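Local coordinates for antibiotic biosynthesis monooxygenase (Rhodospirillum rubrum, PDB 4HL9), which probably acts as a monooxygenase of the antibiotic biosynthesis monooxygenase family, at residues E91-T94 and R95-L99. Numbering follows the deposited sequence.
Sequences EHFT and RLVPL
Glu91 and Arg95, one helical turn apart, show how an i to i+4 ion pair doubles a backbone hydrogen bond. Arg95 N donates to Glu91 O at 2.9 Å, and the same two residues join again through their side chains. The guanidinium meets the carboxylate side-on: Arg95 NE reaches Glu91 OE2 at 2.8 Å, while Arg95 NH2 reaches Glu91 OE1 at 3.1 Å. In these two bonds each oxygen offers its syn lone pair, and the two planes lie only 9° apart, a bidentate, nearly coplanar salt bridge that restrains rotation of both groups. Arg95 NE also makes a weak bond to Glu91 OE1. The bend of Arg95 at chi3 (49°) turns NE and NH2 back to the acid. Arg95 NH2 also forms a salt bridge with Glu46 of helix 37-52, so two carboxylates probably offset the arginine's charge.

The next two backbone bonds follow in step: Leu96 N to His92 O (2.8 Å) and Val97 N to Phe93 O (3.0 Å). Phe93 and Val97 also meet through their side chains, Val97 CG2 sitting 3.6 Å from the centroid of the Phe93 ring, almost on its normal, a CH-pi contact over the face. The ring also meets His87 edge-to-face. Pro98 has no N-H to give, and the helix kinks there; its CD lies 3.3 Å from Thr94 O instead. Thr94 OG1 is satisfied by Thr90 O, and His92 NE2 by Glu54. Leu96 packs on Glu46 and Leu47. This is the i to i+4 pattern of an alpha-helix, here helix 91-101 packed against helix 37-52 in the family's ferredoxin-like alpha+beta fold, whose helices lie on one face of a four-stranded antiparallel sheet.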
loop_
_atom_site.group_PDB
_atom_site.type_symbol
_atom_site.label_atom_id
_atom_site.label_comp_id
_atom_site.label_asym_id
_atom_site.label_seq_id
_atom_site.Cartn_x
_atom_site.Cartn_y
_atom_site.Cartn_z
ATOM N N GLU A 91 -16.406 3.576 -17.426
ATOM C CA GLU A 91 -16.254 2.677 -18.566
ATOM C C GLU A 91 -14.924 1.902 -18.481
ATOM O O GLU A 91 -14.901 0.683 -18.635
ATOM C CB GLU A 91 -16.358 3.456 -19.884
ATOM C CG GLU A 91 -16.594 2.589 -21.115
ATOM C CD GLU A 91 -15.315 1.901 -21.620
ATOM O OE1 GLU A 91 -14.199 2.491 -21.549
ATOM O OE2 GLU A 91 -15.446 0.765 -22.100
ATOM N N HIS A 92 -13.832 2.612 -18.227
ATOM C CA HIS A 92 -12.520 1.974 -18.216
ATOM C C HIS A 92 -12.372 0.940 -17.083
ATOM O O HIS A 92 -11.867 -0.161 -17.334
ATOM C CB HIS A 92 -11.385 3.009 -18.250
ATOM C CG HIS A 92 -11.472 4.038 -17.169
ATOM N ND1 HIS A 92 -12.176 5.217 -17.317
ATOM C CD2 HIS A 92 -10.947 4.063 -15.921
ATOM C CE1 HIS A 92 -12.076 5.926 -16.204
ATOM N NE2 HIS A 92 -11.348 5.243 -15.337
ATOM N N PHE A 93 -12.840 1.258 -15.874
ATOM C CA PHE A 93 -12.829 0.274 -14.773
ATOM C C PHE A 93 -13.664 -0.986 -15.094
ATOM O O PHE A 93 -13.166 -2.137 -14.974
ATOM C CB PHE A 93 -13.266 0.898 -13.439
ATOM C CG PHE A 93 -13.122 -0.015 -12.239
ATOM C CD1 PHE A 93 -13.981 -1.094 -12.052
ATOM C CD2 PHE A 93 -12.134 0.227 -11.278
ATOM C CE1 PHE A 93 -13.856 -1.949 -10.948
ATOM C CE2 PHE A 93 -12.007 -0.606 -10.144
ATOM C CZ PHE A 93 -12.866 -1.703 -9.985
ATOM N N THR A 94 -14.921 -0.782 -15.488
ATOM C CA THR A 94 -15.816 -1.906 -15.738
ATOM C C THR A 94 -15.435 -2.745 -16.976
ATOM O O THR A 94 -15.780 -3.922 -17.067
ATOM C CB THR A 94 -17.300 -1.464 -15.815
ATOM O OG1 THR A 94 -17.432 -0.485 -16.840
ATOM C CG2 THR A 94 -17.764 -0.887 -14.461
ATOM N N ARG A 95 -14.712 -2.161 -17.911
ATOM C CA ARG A 95 -14.204 -2.922 -19.048
ATOM C C ARG A 95 -12.880 -3.623 -18.677
ATOM O O ARG A 95 -12.751 -4.842 -18.827
ATOM C CB ARG A 95 -14.053 -2.011 -20.278
ATOM C CG ARG A 95 -13.317 -2.634 -21.474
ATOM C CD ARG A 95 -13.307 -1.716 -22.682
ATOM N NE ARG A 95 -12.897 -0.341 -22.377
ATOM C CZ ARG A 95 -11.644 0.109 -22.411
ATOM N NH1 ARG A 95 -10.641 -0.700 -22.732
ATOM N NH2 ARG A 95 -11.392 1.377 -22.108
ATOM N N LEU A 96 -11.923 -2.856 -18.153
ATOM C CA LEU A 96 -10.557 -3.353 -17.988
ATOM C C LEU A 96 -10.372 -4.341 -16.838
ATOM O O LEU A 96 -9.632 -5.336 -17.003
ATOM C CB LEU A 96 -9.526 -2.210 -17.937
ATOM C CG LEU A 96 -9.350 -1.380 -19.230
ATOM C CD1 LEU A 96 -8.671 -0.038 -18.950
ATOM C CD2 LEU A 96 -8.604 -2.141 -20.305
ATOM N N VAL A 97 -11.039 -4.092 -15.700
ATOM C CA VAL A 97 -10.799 -4.865 -14.479
ATOM C C VAL A 97 -11.224 -6.348 -14.574
ATOM O O VAL A 97 -10.464 -7.238 -14.133
ATOM C CB VAL A 97 -11.332 -4.169 -13.187
ATOM C CG1 VAL A 97 -11.136 -5.049 -11.976
ATOM C CG2 VAL A 97 -10.601 -2.834 -12.951
ATOM N N PRO A 98 -12.436 -6.626 -15.121
ATOM C CA PRO A 98 -12.768 -8.044 -15.328
ATOM C C PRO A 98 -11.836 -8.717 -16.347
ATOM O O PRO A 98 -11.500 -9.890 -16.166
ATOM C CB PRO A 98 -14.220 -8.005 -15.827
ATOM C CG PRO A 98 -14.764 -6.683 -15.274
ATOM C CD PRO A 98 -13.596 -5.745 -15.385
ATOM N N LEU A 99 -11.384 -7.989 -17.369
ATOM C CA LEU A 99 -10.435 -8.563 -18.327
ATOM C C LEU A 99 -9.091 -8.940 -17.682
ATOM O O LEU A 99 -8.467 -9.929 -18.065
ATOM C CB LEU A 99 -10.200 -7.633 -19.507
ATOM C CG LEU A 99 -11.389 -7.339 -20.437
ATOM C CD1 LEU A 99 -10.950 -6.287 -21.432
ATOM C CD2 LEU A 99 -11.857 -8.646 -21.110
#